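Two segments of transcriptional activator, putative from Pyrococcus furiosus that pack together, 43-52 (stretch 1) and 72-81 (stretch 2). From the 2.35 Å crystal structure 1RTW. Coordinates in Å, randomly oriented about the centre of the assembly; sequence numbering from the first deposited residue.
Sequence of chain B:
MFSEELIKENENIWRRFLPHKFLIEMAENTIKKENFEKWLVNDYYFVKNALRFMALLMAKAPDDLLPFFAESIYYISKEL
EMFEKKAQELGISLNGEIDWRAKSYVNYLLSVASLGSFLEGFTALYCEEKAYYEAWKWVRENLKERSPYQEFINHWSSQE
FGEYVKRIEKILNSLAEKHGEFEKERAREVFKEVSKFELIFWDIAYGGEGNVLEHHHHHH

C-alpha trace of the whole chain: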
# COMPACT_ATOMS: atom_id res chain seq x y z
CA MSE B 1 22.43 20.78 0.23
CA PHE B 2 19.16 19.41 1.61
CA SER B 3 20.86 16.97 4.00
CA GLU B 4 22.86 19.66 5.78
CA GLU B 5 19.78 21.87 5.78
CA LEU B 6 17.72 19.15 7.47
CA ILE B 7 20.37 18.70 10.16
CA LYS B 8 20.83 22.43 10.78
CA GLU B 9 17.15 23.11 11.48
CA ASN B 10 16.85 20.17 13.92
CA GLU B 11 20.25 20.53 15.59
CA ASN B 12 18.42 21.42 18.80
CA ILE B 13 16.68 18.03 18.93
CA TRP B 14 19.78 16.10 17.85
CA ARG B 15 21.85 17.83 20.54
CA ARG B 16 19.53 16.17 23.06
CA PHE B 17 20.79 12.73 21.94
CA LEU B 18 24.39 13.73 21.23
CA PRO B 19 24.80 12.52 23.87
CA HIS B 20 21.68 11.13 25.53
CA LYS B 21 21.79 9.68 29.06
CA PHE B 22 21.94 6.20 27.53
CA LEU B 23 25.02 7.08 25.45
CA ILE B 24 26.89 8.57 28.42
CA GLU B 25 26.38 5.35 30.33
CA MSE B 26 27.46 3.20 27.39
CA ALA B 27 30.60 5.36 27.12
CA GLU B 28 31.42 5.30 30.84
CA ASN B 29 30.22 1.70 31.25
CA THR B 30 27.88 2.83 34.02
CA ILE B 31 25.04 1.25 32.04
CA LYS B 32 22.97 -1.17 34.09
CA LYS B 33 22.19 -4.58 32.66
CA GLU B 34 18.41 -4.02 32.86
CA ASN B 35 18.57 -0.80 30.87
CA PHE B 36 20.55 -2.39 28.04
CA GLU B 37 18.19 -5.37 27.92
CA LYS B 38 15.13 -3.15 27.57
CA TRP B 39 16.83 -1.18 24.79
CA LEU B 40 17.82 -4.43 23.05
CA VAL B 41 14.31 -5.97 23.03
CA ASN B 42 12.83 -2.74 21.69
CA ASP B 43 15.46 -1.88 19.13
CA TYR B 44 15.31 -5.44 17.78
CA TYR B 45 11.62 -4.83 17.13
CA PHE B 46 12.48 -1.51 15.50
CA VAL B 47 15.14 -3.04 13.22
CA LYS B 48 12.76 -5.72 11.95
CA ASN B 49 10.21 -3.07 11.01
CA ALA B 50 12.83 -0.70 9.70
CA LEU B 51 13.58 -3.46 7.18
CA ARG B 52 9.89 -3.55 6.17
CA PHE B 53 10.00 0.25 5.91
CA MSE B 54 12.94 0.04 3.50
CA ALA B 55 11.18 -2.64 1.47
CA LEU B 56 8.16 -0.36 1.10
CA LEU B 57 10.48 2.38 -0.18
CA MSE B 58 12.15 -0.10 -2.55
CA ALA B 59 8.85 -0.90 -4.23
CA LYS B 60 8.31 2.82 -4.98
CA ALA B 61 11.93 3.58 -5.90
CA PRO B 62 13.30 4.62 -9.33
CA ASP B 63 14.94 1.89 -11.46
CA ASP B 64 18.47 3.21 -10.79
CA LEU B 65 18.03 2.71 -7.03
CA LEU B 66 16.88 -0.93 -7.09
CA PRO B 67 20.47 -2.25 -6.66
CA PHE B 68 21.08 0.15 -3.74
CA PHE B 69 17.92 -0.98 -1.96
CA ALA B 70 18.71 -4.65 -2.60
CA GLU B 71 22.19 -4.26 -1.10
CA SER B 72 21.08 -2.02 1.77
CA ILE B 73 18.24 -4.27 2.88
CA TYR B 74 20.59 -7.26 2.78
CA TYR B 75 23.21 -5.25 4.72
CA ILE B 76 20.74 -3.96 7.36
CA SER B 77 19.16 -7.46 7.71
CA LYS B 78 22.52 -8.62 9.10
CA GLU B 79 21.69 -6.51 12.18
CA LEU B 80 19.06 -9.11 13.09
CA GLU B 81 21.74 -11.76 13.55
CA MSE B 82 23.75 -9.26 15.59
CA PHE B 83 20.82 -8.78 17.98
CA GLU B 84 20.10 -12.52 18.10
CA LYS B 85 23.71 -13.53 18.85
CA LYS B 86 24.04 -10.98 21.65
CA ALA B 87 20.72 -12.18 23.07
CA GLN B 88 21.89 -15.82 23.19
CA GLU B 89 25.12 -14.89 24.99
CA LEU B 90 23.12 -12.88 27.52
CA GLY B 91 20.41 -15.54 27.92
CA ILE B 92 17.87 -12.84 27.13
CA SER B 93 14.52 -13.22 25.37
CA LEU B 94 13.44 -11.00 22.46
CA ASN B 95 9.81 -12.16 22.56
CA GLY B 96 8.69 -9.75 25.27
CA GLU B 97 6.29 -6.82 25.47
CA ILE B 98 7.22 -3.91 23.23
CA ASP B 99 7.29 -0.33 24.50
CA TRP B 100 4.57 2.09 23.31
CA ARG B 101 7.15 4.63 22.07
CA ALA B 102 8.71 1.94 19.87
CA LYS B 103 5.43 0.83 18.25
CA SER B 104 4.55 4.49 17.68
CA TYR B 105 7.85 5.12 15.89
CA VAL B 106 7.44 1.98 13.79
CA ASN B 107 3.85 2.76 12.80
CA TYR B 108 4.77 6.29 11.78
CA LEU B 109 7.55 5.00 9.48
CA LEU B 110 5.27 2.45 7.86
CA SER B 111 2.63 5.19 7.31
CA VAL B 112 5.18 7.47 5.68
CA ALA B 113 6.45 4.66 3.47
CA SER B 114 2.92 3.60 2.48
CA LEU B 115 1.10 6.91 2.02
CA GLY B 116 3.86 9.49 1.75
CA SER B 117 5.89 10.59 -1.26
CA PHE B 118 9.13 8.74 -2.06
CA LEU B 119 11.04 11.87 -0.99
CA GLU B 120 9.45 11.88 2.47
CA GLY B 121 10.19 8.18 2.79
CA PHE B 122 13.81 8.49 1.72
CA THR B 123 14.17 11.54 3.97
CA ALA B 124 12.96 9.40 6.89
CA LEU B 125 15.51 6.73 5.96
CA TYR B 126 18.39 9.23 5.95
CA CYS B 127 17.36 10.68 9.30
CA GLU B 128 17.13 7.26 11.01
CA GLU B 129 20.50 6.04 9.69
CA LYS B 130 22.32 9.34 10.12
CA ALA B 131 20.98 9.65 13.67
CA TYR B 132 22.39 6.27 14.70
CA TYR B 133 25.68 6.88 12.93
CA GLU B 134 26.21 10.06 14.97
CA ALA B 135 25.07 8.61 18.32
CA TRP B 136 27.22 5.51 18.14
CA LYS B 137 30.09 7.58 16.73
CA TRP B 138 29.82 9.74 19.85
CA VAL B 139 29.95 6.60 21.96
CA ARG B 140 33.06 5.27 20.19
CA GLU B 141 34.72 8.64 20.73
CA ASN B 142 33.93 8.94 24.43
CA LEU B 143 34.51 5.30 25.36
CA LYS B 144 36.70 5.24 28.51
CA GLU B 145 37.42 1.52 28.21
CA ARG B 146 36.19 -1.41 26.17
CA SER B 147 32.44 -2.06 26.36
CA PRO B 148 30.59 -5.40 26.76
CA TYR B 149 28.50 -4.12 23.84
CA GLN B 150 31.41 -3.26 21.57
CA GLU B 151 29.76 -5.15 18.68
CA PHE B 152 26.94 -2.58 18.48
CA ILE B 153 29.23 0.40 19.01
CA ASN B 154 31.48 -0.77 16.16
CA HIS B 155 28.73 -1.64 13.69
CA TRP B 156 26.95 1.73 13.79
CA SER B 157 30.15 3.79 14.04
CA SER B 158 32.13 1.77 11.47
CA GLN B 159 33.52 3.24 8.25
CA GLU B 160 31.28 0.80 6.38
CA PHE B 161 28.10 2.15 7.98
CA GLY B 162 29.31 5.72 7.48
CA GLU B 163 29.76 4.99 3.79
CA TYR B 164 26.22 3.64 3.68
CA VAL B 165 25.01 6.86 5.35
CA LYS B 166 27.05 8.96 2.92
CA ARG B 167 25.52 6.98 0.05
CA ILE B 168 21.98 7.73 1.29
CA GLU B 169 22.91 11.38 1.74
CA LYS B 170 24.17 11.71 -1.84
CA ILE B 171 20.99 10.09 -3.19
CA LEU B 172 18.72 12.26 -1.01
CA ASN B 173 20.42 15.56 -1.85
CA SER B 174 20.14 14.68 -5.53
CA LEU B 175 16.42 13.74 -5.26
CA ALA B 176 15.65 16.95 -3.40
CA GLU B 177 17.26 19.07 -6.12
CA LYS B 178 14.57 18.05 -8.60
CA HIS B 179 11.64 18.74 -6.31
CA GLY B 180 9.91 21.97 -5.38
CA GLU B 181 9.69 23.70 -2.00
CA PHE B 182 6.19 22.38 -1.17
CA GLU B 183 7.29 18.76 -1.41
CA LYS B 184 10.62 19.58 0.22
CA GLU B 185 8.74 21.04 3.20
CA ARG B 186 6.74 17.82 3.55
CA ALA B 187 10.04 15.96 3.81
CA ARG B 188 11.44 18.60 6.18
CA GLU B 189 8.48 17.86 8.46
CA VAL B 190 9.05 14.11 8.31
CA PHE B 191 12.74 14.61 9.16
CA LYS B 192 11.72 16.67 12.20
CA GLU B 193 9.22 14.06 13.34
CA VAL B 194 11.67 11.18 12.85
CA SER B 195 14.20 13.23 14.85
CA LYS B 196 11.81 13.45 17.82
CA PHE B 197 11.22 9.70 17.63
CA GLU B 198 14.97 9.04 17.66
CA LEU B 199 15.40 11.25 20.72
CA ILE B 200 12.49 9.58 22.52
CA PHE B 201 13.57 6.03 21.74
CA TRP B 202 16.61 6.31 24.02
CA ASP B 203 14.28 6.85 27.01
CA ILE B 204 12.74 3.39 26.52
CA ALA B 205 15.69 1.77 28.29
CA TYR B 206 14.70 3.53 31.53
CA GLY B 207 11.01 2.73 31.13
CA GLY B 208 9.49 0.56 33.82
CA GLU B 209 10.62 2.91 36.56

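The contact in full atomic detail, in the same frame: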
# COMPACT_ATOMS: atom_id res chain seq x y z
N ASP B 43 14.81 -2.25 20.38
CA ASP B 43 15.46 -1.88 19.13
C ASP B 43 15.41 -3.03 18.13
O ASP B 43 15.37 -2.81 16.93
CB ASP B 43 16.90 -1.43 19.37
CG ASP B 43 17.35 -0.43 18.33
OD1 ASP B 43 16.73 0.65 18.22
OD2 ASP B 43 18.32 -0.72 17.60
N TYR B 44 15.39 -4.26 18.64
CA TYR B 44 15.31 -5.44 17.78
C TYR B 44 13.99 -5.39 17.02
O TYR B 44 13.94 -5.71 15.83
CB TYR B 44 15.38 -6.70 18.64
CG TYR B 44 15.26 -7.98 17.85
CD1 TYR B 44 16.25 -8.35 16.94
CD2 TYR B 44 14.19 -8.83 18.05
CE1 TYR B 44 16.17 -9.55 16.25
CE2 TYR B 44 14.09 -10.04 17.36
CZ TYR B 44 15.09 -10.39 16.47
OH TYR B 44 15.01 -11.59 15.81
N TYR B 45 12.94 -4.97 17.72
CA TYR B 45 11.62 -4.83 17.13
C TYR B 45 11.67 -3.70 16.09
O TYR B 45 11.11 -3.82 15.00
CB TYR B 45 10.61 -4.47 18.20
CG TYR B 45 9.23 -4.15 17.67
CD1 TYR B 45 8.78 -2.83 17.59
CD2 TYR B 45 8.37 -5.17 17.30
CE1 TYR B 45 7.48 -2.54 17.16
CE2 TYR B 45 7.08 -4.90 16.86
CZ TYR B 45 6.64 -3.58 16.79
OH TYR B 45 5.35 -3.35 16.34
N PHE B 46 12.37 -2.63 16.42
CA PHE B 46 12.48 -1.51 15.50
C PHE B 46 13.22 -1.90 14.22
O PHE B 46 12.80 -1.57 13.13
CB PHE B 46 13.19 -0.31 16.16
CG PHE B 46 13.33 0.88 15.26
CD1 PHE B 46 12.26 1.75 15.05
CD2 PHE B 46 14.50 1.09 14.53
CE1 PHE B 46 12.35 2.80 14.12
CE2 PHE B 46 14.60 2.14 13.60
CZ PHE B 46 13.52 2.99 13.40
N VAL B 47 14.33 -2.63 14.37
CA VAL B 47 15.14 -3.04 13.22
C VAL B 47 14.34 -3.89 12.24
O VAL B 47 14.40 -3.67 11.03
CB VAL B 47 16.42 -3.78 13.68
CG1 VAL B 47 17.13 -4.40 12.49
CG2 VAL B 47 17.35 -2.82 14.42
N LYS B 48 13.58 -4.84 12.77
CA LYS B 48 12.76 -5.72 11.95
C LYS B 48 11.80 -4.89 11.09
O LYS B 48 11.67 -5.12 9.89
CB LYS B 48 11.94 -6.69 12.81
CG LYS B 48 12.72 -7.89 13.34
CD LYS B 48 11.82 -8.90 14.06
CE LYS B 48 11.22 -8.32 15.33
NZ LYS B 48 10.41 -9.32 16.08
N ASN B 49 11.17 -3.91 11.72
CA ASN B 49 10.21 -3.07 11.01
C ASN B 49 10.85 -2.02 10.15
O ASN B 49 10.25 -1.54 9.20
CB ASN B 49 9.23 -2.47 12.00
CG ASN B 49 8.30 -3.51 12.55
OD1 ASN B 49 7.46 -4.05 11.81
ND2 ASN B 49 8.44 -3.82 13.83
N ALA B 50 12.09 -1.68 10.48
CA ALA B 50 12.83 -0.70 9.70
C ALA B 50 13.16 -1.36 8.35
O ALA B 50 13.24 -0.70 7.31
CB ALA B 50 14.09 -0.30 10.45
N LEU B 51 13.31 -2.68 8.37
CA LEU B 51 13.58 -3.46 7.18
C LEU B 51 12.34 -3.42 6.27
O LEU B 51 12.45 -3.25 5.07
CB LEU B 51 13.87 -4.91 7.59
CG LEU B 51 15.26 -5.52 7.39
CD1 LEU B 51 16.32 -4.48 7.34
CD2 LEU B 51 15.50 -6.52 8.50
N ARG B 52 11.17 -3.60 6.88
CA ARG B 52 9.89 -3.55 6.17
C ARG B 52 9.69 -2.16 5.57
O ARG B 52 9.17 -2.02 4.47
CB ARG B 52 8.74 -3.86 7.14
CG ARG B 52 8.70 -5.27 7.65
CD ARG B 52 7.38 -5.60 8.31
NE ARG B 52 7.27 -7.03 8.61
CZ ARG B 52 7.54 -7.56 9.80
NH1 ARG B 52 7.94 -6.78 10.79
NH2 ARG B 52 7.43 -8.87 10.00
N SER B 72 21.31 -2.62 0.46
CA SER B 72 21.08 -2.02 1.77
C SER B 72 20.22 -2.89 2.65
O SER B 72 20.54 -3.09 3.83
CB SER B 72 20.45 -0.64 1.63
OG SER B 72 21.31 0.22 0.92
N ILE B 73 19.12 -3.40 2.10
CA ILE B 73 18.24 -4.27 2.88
C ILE B 73 18.99 -5.52 3.34
O ILE B 73 18.86 -5.93 4.51
CB ILE B 73 16.99 -4.65 2.09
CG1 ILE B 73 16.11 -3.42 1.91
CG2 ILE B 73 16.22 -5.77 2.79
CD1 ILE B 73 14.86 -3.67 1.07
N TYR B 74 19.80 -6.08 2.45
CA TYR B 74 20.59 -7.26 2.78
C TYR B 74 21.58 -6.90 3.90
O TYR B 74 21.71 -7.63 4.87
CB TYR B 74 21.34 -7.76 1.54
CG TYR B 74 22.15 -9.01 1.79
CD1 TYR B 74 21.54 -10.20 2.20
CD2 TYR B 74 23.53 -9.00 1.65
CE1 TYR B 74 22.30 -11.35 2.47
CE2 TYR B 74 24.30 -10.13 1.92
CZ TYR B 74 23.67 -11.30 2.33
OH TYR B 74 24.42 -12.42 2.60
N TYR B 75 22.25 -5.75 3.75
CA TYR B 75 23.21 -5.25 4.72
C TYR B 75 22.55 -5.04 6.10
O TYR B 75 22.98 -5.63 7.09
CB TYR B 75 23.84 -3.96 4.20
CG TYR B 75 24.76 -3.23 5.15
CD1 TYR B 75 25.88 -3.86 5.72
CD2 TYR B 75 24.52 -1.89 5.48
CE1 TYR B 75 26.73 -3.17 6.60
CE2 TYR B 75 25.36 -1.19 6.35
CZ TYR B 75 26.46 -1.82 6.90
OH TYR B 75 27.28 -1.09 7.74
N ILE B 76 21.47 -4.25 6.12
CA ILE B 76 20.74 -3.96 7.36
C ILE B 76 20.14 -5.23 8.01
O ILE B 76 20.03 -5.30 9.23
CB ILE B 76 19.58 -2.93 7.12
CG1 ILE B 76 20.08 -1.69 6.38
CG2 ILE B 76 18.95 -2.52 8.42
CD1 ILE B 76 21.34 -1.13 6.91
N SER B 77 19.73 -6.21 7.19
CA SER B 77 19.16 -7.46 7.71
C SER B 77 20.17 -8.23 8.57
O SER B 77 19.79 -9.04 9.42
CB SER B 77 18.72 -8.38 6.57
OG SER B 77 19.84 -8.94 5.89
N LYS B 78 21.46 -7.97 8.34
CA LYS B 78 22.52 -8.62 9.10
C LYS B 78 22.43 -8.23 10.58
O LYS B 78 22.80 -9.03 11.46
CB LYS B 78 23.89 -8.27 8.52
CG LYS B 78 24.52 -9.38 7.70
CD LYS B 78 23.52 -10.06 6.77
CE LYS B 78 24.08 -11.37 6.21
NZ LYS B 78 23.02 -12.20 5.57
N GLU B 79 21.88 -7.04 10.83
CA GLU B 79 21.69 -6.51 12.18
C GLU B 79 20.83 -7.45 13.02
O GLU B 79 21.00 -7.52 14.23
CB GLU B 79 21.04 -5.12 12.15
CG GLU B 79 21.91 -4.00 11.58
CD GLU B 79 21.22 -2.63 11.63
OE1 GLU B 79 20.11 -2.51 12.19
OE2 GLU B 79 21.81 -1.67 11.11
N LEU B 80 19.91 -8.17 12.38
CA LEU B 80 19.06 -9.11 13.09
C LEU B 80 19.89 -10.17 13.77
O LEU B 80 19.67 -10.48 14.94
CB LEU B 80 18.06 -9.79 12.15
CG LEU B 80 17.03 -8.87 11.52
CD1 LEU B 80 16.12 -9.68 10.61
CD2 LEU B 80 16.24 -8.15 12.61
N GLU B 81 20.85 -10.74 13.03
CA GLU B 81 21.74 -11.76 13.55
C GLU B 81 22.55 -11.18 14.70
O GLU B 81 22.78 -11.83 15.72
CB GLU B 81 22.69 -12.26 12.45
CG GLU B 81 22.00 -12.73 11.17
CD GLU B 81 22.98 -13.01 10.02
OE1 GLU B 81 22.58 -13.72 9.07
OE2 GLU B 81 24.13 -12.53 10.06

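Two helices that run nearly antiparallel can hold together without a single hydrogen bond between them, provided that side chains from each fit into depressions on the other. The pairing of residues 43-52 with 72-81 illustrates the principle. The helix directions differ by 159°, the axes approach to 9.4 Å, and the two segments bury 418 Å² between them, nearly half of it on Leu51 and Leu80.

At the centre lie two reciprocal knobs. Leu51 inserts among Ile73, Ile76, Ser77 and Leu80, and Leu80 in turn sits among Tyr44, Val47, Lys48 and Leu51. The two knobs touch each other, with CD2 of Leu51 3.8 Å from CD1 of Leu80, so each leucine also forms part of the wall that receives the other. Neither CA-to-CB bond points straight across the interface; both run sideways, and it is the ends of the side chains that come nearer. For Leu51, chi1 is -114° and chi2 24°, both between the usual wells, whereas Leu80 adopts a regular m, t rotamer.

The tightest apolar contact made by Leu51 places its CD1 3.5 Å from CG2 of Ile76. The same CD1 lies 3.8 Å from the backbone N of Ser77, showing how closely the knob approaches the main chain of the opposing helix. Around Leu80, the methyl CD2 is a shared point of contact: it stands 3.9 Å from CG1 of Val47, 3.9 Å from CE1 of Tyr44 and 3.6 Å from CG of Lys48. Lys48 directs its CA-to-CB bond away from the partner helix, yet the aliphatic part of its chain still helps line the pocket, while its NZ is hydrogen-bonded elsewhere in the structure.

Toward the edge, polar atoms appear beside apolar ones. CE1 of Tyr44 lies 3.9 Å from the carbonyl O of Leu80, which meets the ring at its edge, near the ring plane. The CA-to-CB bond of Glu79 points toward the first helix, and its OE1 comes within 3.5 Å of CG1 of Val47, a packing contact with a methyl group; its other carboxylate oxygen, OE2, is hydrogen-bonded elsewhere. Ser77, by contrast, turns its hydroxyl to its own helix, donating from OG to O of Tyr74 at 2.5 Å. Just beyond, the helix is kinked, and N of Leu80 bonds to O of Ser77 at 3.1 Å, three residues back. Packing thus joins the two segments, while Ser77 OG bonds within its own segment and Glu79 OE2 bonds elsewhere in the structure.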